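Local coordinates for protein endo-beta-1,4-glucanase (cellulase B) (Bacillus halodurans, PDB 4V2X) that hydrolyses beta-1,4-glucans, probably including xyloglucan and mixed-linkage beta-glucans, with a family 5 catalytic module joined to an Ig-like and a CBM46 module, at residues P120-D125 with V168-R173; Q127-V132 with E177-H182; T419-N424 with E439-K444; S449-S454 with G461-E466. All coordinates share one frame; numbering follows the deposited sequence.

Interaction 1 (P120-D125 with V168-R173); sequences PDYPID and VMVKYR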
loop_
_atom_site.group_PDB
_atom_site.type_symbol
_atom_site.label_atom_id
_atom_site.label_comp_id
_atom_site.label_asym_id
_atom_site.label_seq_id
_atom_site.Cartn_x
_atom_site.Cartn_y
_atom_site.Cartn_z
ATOM N N PRO A 120 2.077 13.766 27.451
ATOM C CA PRO A 120 2.504 12.970 26.301
ATOM C C PRO A 120 2.802 11.498 26.619
ATOM O O PRO A 120 2.907 10.694 25.693
ATOM C CB PRO A 120 3.793 13.673 25.871
ATOM C CG PRO A 120 4.360 14.210 27.145
ATOM C CD PRO A 120 3.191 14.536 28.035
ATOM N N ASP A 121 2.937 11.150 27.901
ATOM C CA ASP A 121 3.410 9.820 28.289
ATOM C C ASP A 121 2.291 8.782 28.415
ATOM O O ASP A 121 2.562 7.592 28.340
ATOM C CB ASP A 121 4.206 9.885 29.602
ATOM C CG ASP A 121 5.483 10.719 29.482
ATOM O OD1 ASP A 121 6.097 10.736 28.393
ATOM O OD2 ASP A 121 5.880 11.350 30.487
ATOM N N TYR A 122 1.056 9.235 28.621
ATOM C CA TYR A 122 -0.101 8.344 28.762
ATOM C C TYR A 122 0.148 7.173 29.722
ATOM O O TYR A 122 -0.036 6.004 29.349
ATOM C CB TYR A 122 -0.506 7.812 27.390
ATOM C CG TYR A 122 -0.969 8.886 26.447
ATOM C CD1 TYR A 122 -2.253 9.402 26.544
ATOM C CD2 TYR A 122 -0.130 9.386 25.456
ATOM C CE1 TYR A 122 -2.695 10.383 25.683
ATOM C CE2 TYR A 122 -0.563 10.376 24.586
ATOM C CZ TYR A 122 -1.847 10.865 24.704
ATOM O OH TYR A 122 -2.306 11.834 23.845
ATOM N N PRO A 123 0.556 7.479 30.966
ATOM C CA PRO A 123 0.924 6.396 31.873
ATOM C C PRO A 123 -0.255 5.494 32.220
ATOM O O PRO A 123 -1.322 5.979 32.602
ATOM C CB PRO A 123 1.419 7.135 33.126
ATOM C CG PRO A 123 0.735 8.457 33.076
ATOM C CD PRO A 123 0.670 8.799 31.613
ATOM N N ILE A 124 -0.056 4.190 32.087
ATOM C CA ILE A 124 -1.110 3.238 32.399
ATOM C C ILE A 124 -1.262 3.180 33.915
ATOM O O ILE A 124 -0.261 3.092 34.633
ATOM C CB ILE A 124 -0.805 1.840 31.825
ATOM C CG1 ILE A 124 -0.790 1.898 30.295
ATOM C CG2 ILE A 124 -1.840 0.829 32.312
ATOM C CD1 ILE A 124 -0.195 0.674 29.633
ATOM N N ASP A 125 -2.504 3.262 34.394
ATOM C CA ASP A 125 -2.800 3.087 35.816
ATOM C C ASP A 125 -2.170 1.778 36.287
ATOM O O ASP A 125 -2.548 0.711 35.811
ATOM C CB ASP A 125 -4.315 3.059 36.069
ATOM C CG ASP A 125 -4.671 2.709 37.526
ATOM O OD1 ASP A 125 -3.889 3.023 38.442
ATOM O OD2 ASP A 125 -5.733 2.100 37.759
ATOM N N VAL A 168 -2.393 10.302 17.318
ATOM C CA VAL A 168 -2.718 8.899 17.555
ATOM C C VAL A 168 -1.443 8.080 17.692
ATOM O O VAL A 168 -1.327 7.252 18.599
ATOM C CB VAL A 168 -3.620 8.324 16.444
ATOM C CG1 VAL A 168 -3.681 6.805 16.511
ATOM C CG2 VAL A 168 -5.018 8.915 16.553
ATOM N N MET A 169 -0.478 8.322 16.809
ATOM C CA MET A 169 0.764 7.550 16.830
ATOM C C MET A 169 1.523 7.696 18.155
ATOM O O MET A 169 2.029 6.708 18.690
ATOM C CB MET A 169 1.664 7.930 15.648
ATOM C CG MET A 169 1.355 7.187 14.351
ATOM S SD MET A 169 1.508 5.378 14.405
ATOM C CE MET A 169 2.841 5.195 15.575
ATOM N N VAL A 170 1.587 8.916 18.686
ATOM C CA VAL A 170 2.239 9.162 19.978
ATOM C C VAL A 170 1.595 8.343 21.104
ATOM O O VAL A 170 2.286 7.705 21.889
ATOM C CB VAL A 170 2.223 10.668 20.346
ATOM C CG1 VAL A 170 2.567 10.883 21.813
ATOM C CG2 VAL A 170 3.192 11.444 19.459
ATOM N N LYS A 171 0.271 8.370 21.171
ATOM C CA LYS A 171 -0.477 7.639 22.196
ATOM C C LYS A 171 -0.345 6.119 22.046
ATOM O O LYS A 171 -0.093 5.407 23.020
ATOM C CB LYS A 171 -1.944 8.051 22.123
ATOM C CG LYS A 171 -2.793 7.566 23.283
ATOM C CD LYS A 171 -4.156 8.226 23.246
ATOM C CE LYS A 171 -5.096 7.649 24.289
ATOM N NZ LYS A 171 -6.368 8.401 24.328
ATOM N N TYR A 172 -0.511 5.639 20.817
ATOM C CA TYR A 172 -0.379 4.217 20.488
ATOM C C TYR A 172 1.026 3.708 20.806
ATOM O O TYR A 172 1.183 2.672 21.451
ATOM C CB TYR A 172 -0.703 4.032 19.008
ATOM C CG TYR A 172 -0.676 2.632 18.452
ATOM C CD1 TYR A 172 -1.767 1.777 18.593
ATOM C CD2 TYR A 172 0.406 2.187 17.704
ATOM C CE1 TYR A 172 -1.763 0.505 18.039
ATOM C CE2 TYR A 172 0.418 0.918 17.148
ATOM C CZ TYR A 172 -0.663 0.084 17.316
ATOM O OH TYR A 172 -0.621 -1.161 16.743
ATOM N N ARG A 173 2.042 4.449 20.361
ATOM C CA ARG A 173 3.431 4.107 20.656
ATOM C C ARG A 173 3.653 4.008 22.162
ATOM O O ARG A 173 4.253 3.051 22.642
ATOM C CB ARG A 173 4.374 5.146 20.040
ATOM C CG ARG A 173 5.820 5.067 20.503
ATOM C CD ARG A 173 6.696 6.012 19.694
ATOM N NE ARG A 173 7.108 5.416 18.430
ATOM C CZ ARG A 173 8.098 4.537 18.321
ATOM N NH1 ARG A 173 8.766 4.160 19.401
ATOM N NH2 ARG A 173 8.416 4.032 17.138
#
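In the (beta/alpha)8 barrel of this glycoside hydrolase family 5 module, Tyr122, on the loop that leads from strand 105-108 into helix 126-141, lies against Lys171 and Val170 of the outer helix 165-183. The contact is a CH-pi interaction: Lys171 CG sits 3.5 Å from the centroid of the Tyr122 ring, only 5° off the ring normal, almost centred over one face. The lysine has CG anti to its own backbone N (chi1 -170°), a torsion that lays the extended chain over the ring at about a right angle to the tyrosine side chain, with Lys171 CB 3.7 Å from Tyr122 CE2 and Lys171 CD 3.6 Å from Tyr122 CE1. The ammonium group at the far end makes a salt bridge with Glu113 and a cation-pi contact with Trp157, which anchor the chain beyond the ring. A leucine in place of Tyr122 would probably leave the methylenes of Lys171 without the flat face they lie on, and the lysine chain less firmly fixed. The helix also meets the edge of the ring, where Val170 CG1 lies near its plane, 4.2 Å from Tyr122 CE2. The same methyl closes on the backbone of the loop, Val170 CG1 lying 3.9 Å from Pro120 O.

Interaction 2 (Q127-V132 with E177-H182); sequences QFLNRV and EQLSNH
Leu129 of helix 126-141 reaches across to His182 and Leu179 of helix 165-183, joining two neighbouring outer helices of the (beta/alpha)8 barrel, those that follow strands 105-108 and 145-149. Between the two segments the CA atoms come nearest at Leu129 and Leu179, 9.0 Å apart. The first kind of interaction is CH-pi. Leu129 CD2 lies over one face of the imidazole, 3.8 Å from the centroid of the His182 ring and 15° off its normal. It is displaced toward the rim on the ND1 side, with Leu129 CD2 3.6 Å from His182 ND1, while Leu129 CG, farther up, stands nearly over the middle of the ring, 4.0 Å from His182 NE2. Both side chains carry CG anti to the backbone N (chi1 -175° for each), and they reach toward one another from opposite directions. The second kind is aliphatic: the other methyl of the fork, Leu129 CD1, meets Leu179 CD2 at 4.1 Å, and Leu179 goes on to touch Trp112 and Ile124 of the loop that precedes helix 126-141. Polar tethering comes from just beyond the segment, where Asp133 of helix 126-141 accepts a hydrogen bond at its OD2 from His182 NE2. That bond ties the imidazole back to the opposing helix and would restrict its rotation beneath the leucine. Within its own helix, His182 is held by its backbone N, bonded to Gln178 O at 2.9 Å.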
loop_
_atom_site.group_PDB
_atom_site.type_symbol
_atom_site.label_atom_id
_atom_site.label_comp_id
_atom_site.label_asym_id
_atom_site.label_seq_id
_atom_site.Cartn_x
_atom_site.Cartn_y
_atom_site.Cartn_z
ATOM N N GLN A 127 -2.522 0.094 38.989
ATOM C CA GLN A 127 -3.450 -0.771 39.704
ATOM C C GLN A 127 -4.255 -1.592 38.710
ATOM O O GLN A 127 -4.430 -2.801 38.861
ATOM C CB GLN A 127 -4.381 0.059 40.592
ATOM C CG GLN A 127 -3.772 0.458 41.931
ATOM C CD GLN A 127 -2.618 1.440 41.821
ATOM O OE1 GLN A 127 -2.815 2.619 41.531
ATOM N NE2 GLN A 127 -1.406 0.962 42.077
ATOM N N PHE A 128 -4.735 -0.919 37.680
ATOM C CA PHE A 128 -5.439 -1.595 36.598
ATOM C C PHE A 128 -4.518 -2.602 35.921
ATOM O O PHE A 128 -4.875 -3.759 35.759
ATOM C CB PHE A 128 -5.948 -0.579 35.597
ATOM C CG PHE A 128 -6.727 -1.188 34.470
ATOM C CD1 PHE A 128 -8.003 -1.676 34.687
ATOM C CD2 PHE A 128 -6.182 -1.273 33.195
ATOM C CE1 PHE A 128 -8.731 -2.247 33.650
ATOM C CE2 PHE A 128 -6.908 -1.828 32.151
ATOM C CZ PHE A 128 -8.184 -2.314 32.382
ATOM N N LEU A 129 -3.322 -2.164 35.545
ATOM C CA LEU A 129 -2.343 -3.063 34.939
ATOM C C LEU A 129 -2.036 -4.285 35.811
ATOM O O LEU A 129 -1.942 -5.402 35.305
ATOM C CB LEU A 129 -1.052 -2.309 34.587
ATOM C CG LEU A 129 0.038 -3.084 33.837
ATOM C CD1 LEU A 129 -0.515 -3.725 32.572
ATOM C CD2 LEU A 129 1.201 -2.160 33.505
ATOM N N ASN A 130 -1.891 -4.094 37.121
ATOM C CA ASN A 130 -1.647 -5.240 37.995
ATOM C C ASN A 130 -2.816 -6.236 38.019
ATOM O O ASN A 130 -2.599 -7.440 38.120
ATOM C CB ASN A 130 -1.283 -4.789 39.414
ATOM C CG ASN A 130 0.177 -4.379 39.537
ATOM O OD1 ASN A 130 1.039 -4.920 38.844
ATOM N ND2 ASN A 130 0.464 -3.432 40.424
ATOM N N ARG A 131 -4.043 -5.742 37.914
ATOM C CA ARG A 131 -5.203 -6.631 37.858
ATOM C C ARG A 131 -5.213 -7.437 36.555
ATOM O O ARG A 131 -5.465 -8.640 36.575
ATOM C CB ARG A 131 -6.500 -5.843 38.023
ATOM C CG ARG A 131 -6.638 -5.189 39.389
ATOM C CD ARG A 131 -8.096 -5.058 39.794
ATOM N NE ARG A 131 -8.854 -4.233 38.851
ATOM C CZ ARG A 131 -8.792 -2.904 38.787
ATOM N NH1 ARG A 131 -7.992 -2.218 39.592
ATOM N NH2 ARG A 131 -9.533 -2.255 37.897
ATOM N N VAL A 132 -4.917 -6.775 35.437
ATOM C CA VAL A 132 -4.786 -7.467 34.150
ATOM C C VAL A 132 -3.668 -8.504 34.252
ATOM O O VAL A 132 -3.831 -9.667 33.883
ATOM C CB VAL A 132 -4.482 -6.478 33.002
ATOM C CG1 VAL A 132 -4.167 -7.231 31.712
ATOM C CG2 VAL A 132 -5.655 -5.523 32.795
ATOM N N GLU A 177 4.841 0.675 23.997
ATOM C CA GLU A 177 6.125 0.753 24.697
ATOM C C GLU A 177 5.983 0.279 26.148
ATOM O O GLU A 177 6.770 -0.546 26.614
ATOM C CB GLU A 177 6.698 2.176 24.636
ATOM C CG GLU A 177 7.356 2.495 23.303
ATOM C CD GLU A 177 7.854 3.923 23.195
ATOM O OE1 GLU A 177 7.606 4.726 24.120
ATOM O OE2 GLU A 177 8.493 4.243 22.171
ATOM N N GLN A 178 4.957 0.769 26.839
ATOM C CA GLN A 178 4.707 0.393 28.235
ATOM C C GLN A 178 4.362 -1.078 28.411
ATOM O O GLN A 178 4.889 -1.731 29.308
ATOM C CB GLN A 178 3.573 1.226 28.831
ATOM C CG GLN A 178 3.935 2.682 29.085
ATOM C CD GLN A 178 2.751 3.473 29.603
ATOM O OE1 GLN A 178 2.366 3.335 30.758
ATOM N NE2 GLN A 178 2.156 4.292 28.749
ATOM N N LEU A 179 3.452 -1.588 27.584
ATOM C CA LEU A 179 3.054 -2.987 27.688
ATOM C C LEU A 179 4.192 -3.923 27.323
ATOM O O LEU A 179 4.416 -4.916 28.012
ATOM C CB LEU A 179 1.845 -3.282 26.800
ATOM C CG LEU A 179 0.555 -2.589 27.228
ATOM C CD1 LEU A 179 -0.518 -2.780 26.160
ATOM C CD2 LEU A 179 0.087 -3.104 28.578
ATOM N N SER A 180 4.895 -3.617 26.233
ATOM C CA SER A 180 6.001 -4.458 25.793
ATOM C C SER A 180 7.072 -4.513 26.876
ATOM O O SER A 180 7.600 -5.583 27.159
ATOM C CB SER A 180 6.571 -3.997 24.443
ATOM O OG SER A 180 7.272 -2.772 24.534
ATOM N N ASN A 181 7.362 -3.377 27.506
ATOM C CA ASN A 181 8.337 -3.349 28.601
ATOM C C ASN A 181 7.860 -4.131 29.821
ATOM O O ASN A 181 8.605 -4.958 30.358
ATOM C CB ASN A 181 8.662 -1.919 29.014
ATOM C CG ASN A 181 9.680 -1.865 30.140
ATOM O OD1 ASN A 181 9.345 -1.542 31.273
ATOM N ND2 ASN A 181 10.919 -2.217 29.834
ATOM N N HIS A 182 6.622 -3.882 30.245
ATOM C CA HIS A 182 6.037 -4.570 31.401
ATOM C C HIS A 182 6.082 -6.089 31.247
ATOM O O HIS A 182 6.455 -6.797 32.180
ATOM C CB HIS A 182 4.586 -4.122 31.631
ATOM C CG HIS A 182 3.961 -4.703 32.863
ATOM N ND1 HIS A 182 4.157 -4.171 34.120
ATOM C CD2 HIS A 182 3.150 -5.775 33.034
ATOM C CE1 HIS A 182 3.494 -4.887 35.010
ATOM N NE2 HIS A 182 2.875 -5.867 34.377
#

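Interaction 3 (T419-N424 with E439-K444); sequences TGLRAN and ERLTVK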
loop_
_atom_site.group_PDB
_atom_site.type_symbol
_atom_site.label_atom_id
_atom_site.label_comp_id
_atom_site.label_asym_id
_atom_site.label_seq_id
_atom_site.Cartn_x
_atom_site.Cartn_y
_atom_site.Cartn_z
ATOM N N THR A 419 -26.878 -44.896 16.375
ATOM C CA THR A 419 -26.700 -46.068 17.243
ATOM C C THR A 419 -27.930 -46.371 18.081
ATOM O O THR A 419 -28.101 -47.501 18.549
ATOM C CB THR A 419 -25.480 -45.918 18.165
ATOM O OG1 THR A 419 -25.582 -44.707 18.916
ATOM C CG2 THR A 419 -24.204 -45.885 17.340
ATOM N N GLY A 420 -28.793 -45.376 18.274
ATOM C CA GLY A 420 -29.990 -45.583 19.071
ATOM C C GLY A 420 -30.840 -44.338 19.183
ATOM O O GLY A 420 -30.448 -43.259 18.746
ATOM N N LEU A 421 -32.019 -44.519 19.767
ATOM C CA LEU A 421 -32.977 -43.455 19.968
ATOM C C LEU A 421 -33.546 -43.623 21.366
ATOM O O LEU A 421 -33.779 -44.753 21.812
ATOM C CB LEU A 421 -34.091 -43.562 18.920
ATOM C CG LEU A 421 -34.770 -42.281 18.469
ATOM C CD1 LEU A 421 -33.766 -41.351 17.807
ATOM C CD2 LEU A 421 -35.925 -42.586 17.528
ATOM N N ARG A 422 -33.724 -42.515 22.074
ATOM C CA ARG A 422 -34.354 -42.539 23.389
ATOM C C ARG A 422 -35.556 -41.610 23.391
ATOM O O ARG A 422 -35.552 -40.571 22.721
ATOM C CB ARG A 422 -33.370 -42.124 24.477
ATOM C CG ARG A 422 -32.271 -43.146 24.719
ATOM C CD ARG A 422 -31.304 -42.707 25.806
ATOM N NE ARG A 422 -30.230 -43.687 25.961
ATOM C CZ ARG A 422 -30.299 -44.789 26.704
ATOM N NH1 ARG A 422 -31.389 -45.075 27.410
ATOM N NH2 ARG A 422 -29.258 -45.608 26.751
ATOM N N ALA A 423 -36.583 -41.995 24.137
ATOM C CA ALA A 423 -37.760 -41.155 24.344
ATOM C C ALA A 423 -37.808 -40.868 25.826
ATOM O O ALA A 423 -38.002 -41.785 26.626
ATOM C CB ALA A 423 -39.018 -41.871 23.895
ATOM N N ASN A 424 -37.605 -39.609 26.195
ATOM C CA ASN A 424 -37.469 -39.243 27.604
ATOM C C ASN A 424 -36.469 -40.163 28.319
ATOM O O ASN A 424 -36.745 -40.680 29.405
ATOM C CB ASN A 424 -38.827 -39.293 28.320
ATOM C CG ASN A 424 -39.840 -38.313 27.750
ATOM O OD1 ASN A 424 -39.507 -37.407 26.986
ATOM N ND2 ASN A 424 -41.094 -38.484 28.144
ATOM N N GLU A 439 -31.100 -41.437 5.324
ATOM C CA GLU A 439 -31.029 -40.364 6.313
ATOM C C GLU A 439 -32.414 -39.924 6.787
ATOM O O GLU A 439 -32.529 -38.935 7.517
ATOM C CB GLU A 439 -30.245 -39.172 5.747
ATOM C CG GLU A 439 -28.743 -39.415 5.671
ATOM C CD GLU A 439 -27.959 -38.179 5.262
ATOM O OE1 GLU A 439 -28.316 -37.554 4.240
ATOM O OE2 GLU A 439 -26.978 -37.833 5.952
ATOM N N ARG A 440 -33.457 -40.654 6.388
ATOM C CA ARG A 440 -34.821 -40.377 6.848
ATOM C C ARG A 440 -35.130 -41.171 8.112
ATOM O O ARG A 440 -35.275 -42.399 8.068
ATOM C CB ARG A 440 -35.847 -40.726 5.768
ATOM C CG ARG A 440 -35.692 -39.934 4.482
ATOM C CD ARG A 440 -36.296 -38.545 4.602
ATOM N NE ARG A 440 -37.759 -38.577 4.532
ATOM C CZ ARG A 440 -38.465 -38.742 3.410
ATOM N NH1 ARG A 440 -37.859 -38.889 2.230
ATOM N NH2 ARG A 440 -39.793 -38.758 3.465
ATOM N N LEU A 441 -35.230 -40.459 9.233
ATOM C CA LEU A 441 -35.592 -41.051 10.520
ATOM C C LEU A 441 -37.090 -40.958 10.763
ATOM O O LEU A 441 -37.653 -39.862 10.779
ATOM C CB LEU A 441 -34.871 -40.331 11.659
ATOM C CG LEU A 441 -35.190 -40.802 13.083
ATOM C CD1 LEU A 441 -34.738 -42.238 13.305
ATOM C CD2 LEU A 441 -34.548 -39.879 14.106
ATOM N N THR A 442 -37.728 -42.103 10.978
ATOM C CA THR A 442 -39.135 -42.135 11.348
ATOM C C THR A 442 -39.276 -42.506 12.817
ATOM O O THR A 442 -38.787 -43.553 13.247
ATOM C CB THR A 442 -39.925 -43.148 10.492
ATOM O OG1 THR A 442 -39.893 -42.744 9.124
ATOM C CG2 THR A 442 -41.368 -43.230 10.950
ATOM N N VAL A 443 -39.931 -41.637 13.581
ATOM C CA VAL A 443 -40.329 -41.950 14.943
ATOM C C VAL A 443 -41.797 -42.383 14.914
ATOM O O VAL A 443 -42.670 -41.628 14.485
ATOM C CB VAL A 443 -40.158 -40.743 15.890
ATOM C CG1 VAL A 443 -40.450 -41.155 17.327
ATOM C CG2 VAL A 443 -38.756 -40.159 15.779
ATOM N N LYS A 444 -42.070 -43.594 15.391
ATOM C CA LYS A 444 -43.418 -44.157 15.286
ATOM C C LYS A 444 -44.423 -43.447 16.207
ATOM O O LYS A 444 -44.088 -43.009 17.314
ATOM C CB LYS A 444 -43.401 -45.663 15.569
ATOM C CG LYS A 444 -42.562 -46.480 14.599
ATOM C CD LYS A 444 -43.213 -46.606 13.232
ATOM C CE LYS A 444 -42.256 -47.200 12.208
ATOM N NZ LYS A 444 -41.893 -48.615 12.492
#
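Leu421 carries the contact of 419-424 with Leu441 and Val443, and the chain comes to it through an irregular stretch of strand. The backbones of Thr419 and Gly420 share Glu466 as their partner on the next strand, a classic beta bulge just ahead of the leucine. Leu421 then directs its side chain across to strand 440-443, and its two methyls divide between two residues on the same face of that strand. Leu421 CD1 rests 4.1 Å from Leu441 CD2, and Leu421 CD2 meets Val443 CG2 at the same 4.1 Å. This is the interior of an Ig-like beta sandwich, with strand 418-423 in one sheet and strand 440-443 in the other; no backbone bonds link the two segments, and the CA atoms of Leu421 and Val443 stay 9.0 Å apart. Val443 keeps CG2 anti to its carbonyl carbon (chi1 -174° to CG1), which places that methyl on the leucine. Tyr434 packs on both Leu421 and Leu441. Beyond the leucine, Arg422 NE makes a salt bridge with Glu466 OE2, and Asn424 OD1, already in the turn, accepts a hydrogen bond from Met462 N.

Interaction 4 (S449-S454 with G461-E466); sequences SAIASS and GMVTAE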
loop_
_atom_site.group_PDB
_atom_site.type_symbol
_atom_site.label_atom_id
_atom_site.label_comp_id
_atom_site.label_asym_id
_atom_site.label_seq_id
_atom_site.Cartn_x
_atom_site.Cartn_y
_atom_site.Cartn_z
ATOM N N SER A 449 -47.146 -40.541 20.944
ATOM C CA SER A 449 -48.341 -40.597 21.783
ATOM C C SER A 449 -47.986 -40.831 23.255
ATOM O O SER A 449 -48.555 -40.196 24.131
ATOM C CB SER A 449 -49.305 -41.676 21.274
ATOM O OG SER A 449 -50.457 -41.740 22.089
ATOM N N ALA A 450 -47.029 -41.714 23.527
ATOM C CA ALA A 450 -46.572 -41.933 24.905
ATOM C C ALA A 450 -45.990 -40.664 25.530
ATOM O O ALA A 450 -46.218 -40.379 26.707
ATOM C CB ALA A 450 -45.564 -43.064 24.964
ATOM N N ILE A 451 -45.248 -39.895 24.735
ATOM C CA ILE A 451 -44.664 -38.649 25.212
ATOM C C ILE A 451 -45.720 -37.561 25.371
ATOM O O ILE A 451 -45.699 -36.817 26.350
ATOM C CB ILE A 451 -43.563 -38.139 24.250
ATOM C CG1 ILE A 451 -42.384 -39.113 24.234
ATOM C CG2 ILE A 451 -43.095 -36.742 24.649
ATOM C CD1 ILE A 451 -41.400 -38.890 23.099
ATOM N N ALA A 452 -46.644 -37.482 24.414
ATOM C CA ALA A 452 -47.519 -36.319 24.271
ATOM C C ALA A 452 -49.024 -36.609 24.159
ATOM O O ALA A 452 -49.756 -35.773 23.637
ATOM C CB ALA A 452 -47.073 -35.529 23.052
ATOM N N SER A 453 -49.506 -37.758 24.641
ATOM C CA SER A 453 -50.956 -38.052 24.562
ATOM C C SER A 453 -51.790 -37.107 25.436
ATOM O O SER A 453 -52.965 -36.868 25.144
ATOM C CB SER A 453 -51.271 -39.505 24.936
ATOM O OG SER A 453 -50.621 -39.879 26.138
ATOM N N SER A 454 -51.181 -36.576 26.499
ATOM C CA SER A 454 -51.849 -35.621 27.392
ATOM C C SER A 454 -52.356 -34.369 26.667
ATOM O O SER A 454 -53.326 -33.742 27.103
ATOM C CB SER A 454 -50.908 -35.200 28.526
ATOM O OG SER A 454 -49.895 -34.330 28.051
ATOM N N GLY A 461 -41.883 -33.544 25.931
ATOM C CA GLY A 461 -40.782 -34.451 26.183
ATOM C C GLY A 461 -39.783 -34.371 25.061
ATOM O O GLY A 461 -39.807 -33.424 24.270
ATOM N N MET A 462 -38.917 -35.374 24.973
ATOM C CA MET A 462 -37.803 -35.350 24.034
ATOM C C MET A 462 -37.552 -36.714 23.413
ATOM O O MET A 462 -37.671 -37.730 24.092
ATOM C CB MET A 462 -36.543 -34.903 24.764
ATOM C CG MET A 462 -35.368 -34.582 23.860
ATOM S SD MET A 462 -33.990 -33.981 24.846
ATOM C CE MET A 462 -34.870 -32.918 25.988
ATOM N N VAL A 463 -37.209 -36.719 22.125
ATOM C CA VAL A 463 -36.687 -37.899 21.455
ATOM C C VAL A 463 -35.225 -37.567 21.163
ATOM O O VAL A 463 -34.935 -36.570 20.501
ATOM C CB VAL A 463 -37.440 -38.219 20.153
ATOM C CG1 VAL A 463 -36.723 -39.315 19.386
ATOM C CG2 VAL A 463 -38.876 -38.629 20.468
ATOM N N THR A 464 -34.314 -38.377 21.689
ATOM C CA THR A 464 -32.886 -38.126 21.537
ATOM C C THR A 464 -32.278 -39.136 20.582
ATOM O O THR A 464 -32.408 -40.344 20.789
ATOM C CB THR A 464 -32.160 -38.181 22.887
ATOM O OG1 THR A 464 -32.708 -37.172 23.741
ATOM C CG2 THR A 464 -30.656 -37.937 22.708
ATOM N N ALA A 465 -31.639 -38.628 19.533
ATOM C CA ALA A 465 -30.899 -39.461 18.591
ATOM C C ALA A 465 -29.456 -39.557 19.021
ATOM O O ALA A 465 -28.789 -38.534 19.228
ATOM C CB ALA A 465 -30.990 -38.898 17.177
ATOM N N GLU A 466 -28.984 -40.799 19.131
ATOM C CA GLU A 466 -27.623 -41.112 19.562
ATOM C C GLU A 466 -26.835 -41.621 18.366
ATOM O O GLU A 466 -27.361 -42.384 17.551
ATOM C CB GLU A 466 -27.638 -42.178 20.657
ATOM C CG GLU A 466 -28.361 -41.746 21.924
ATOM C CD GLU A 466 -28.527 -42.863 22.934
ATOM O OE1 GLU A 466 -28.563 -44.043 22.533
ATOM O OE2 GLU A 466 -28.633 -42.557 24.139
#
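With chi1 at -65°, Ile451 holds CG2 anti to its backbone N and swings CG1 beside that nitrogen, a setting that sends one branch to Gly461 and the other to Val463; chi2 of 166° then extends the longer branch. The short branch lands on the backbone, Ile451 CG2 lying 3.6 Å from Gly461 CA and 3.7 Å from Gly461 N. The long branch ends on a side chain, with Ile451 CD1 3.7 Å from Val463 CG2, the methyl that Val463 turns anti to its carbonyl carbon; the two side chains meet at about a right angle. The same Ile451 CD1 lies 4.0 Å from Met462 O. Fit is close at the glycine, where a beta carbon would come within 2.6 Å of Ile451 CG2; the missing side chain is consistent with the close approach of the backbones, the CA atoms of Ile451 and Gly461 being 5.8 Å apart. The segments belong to the Ig-like sandwich: helix 445-452 links strand 440-443 of one sheet to strand 458-467 of the other, and here packs against the strand that follows it. Ile451 also touches Val477 on strand 473-480 and Ala423 on strand 418-423, the strands that flank 458-467. Cut back to an alanine, Ile451 would lose both outer branches, which is likely to leave Gly461 CA and Val463 CG2 without their aliphatic partner and to open a gap between helix and sheet. The turn that ends the first segment folds back on its start: Ser453 N and Ser453 OG each make a weak hydrogen bond to Ser449 O, the one from Ser453 OG at 2.9 Å.

From the N terminus, interaction 1 closes a loop from the entry to helix 126-141 forward to helix 165-183, and interaction 2 opens within it and closes further along that helix, so the two cross. They touch where Gln178 bonds Tyr122 O and Ile124 N, fastening the loop and the helix it feeds to the same outer helix of the barrel. Interactions 3 and 4 follow in series in the distant Ig-like module; the nearest atoms of interactions 2 and 4 are about 40 Å apart. Interaction 3 closes a loop of 14 residues and joins the two sheets of the sandwich; interaction 4 closes one of six, from helix 445-452 to strand 458-467. Neighbouring strands 418-423 and 458-467 bring these two contacts together.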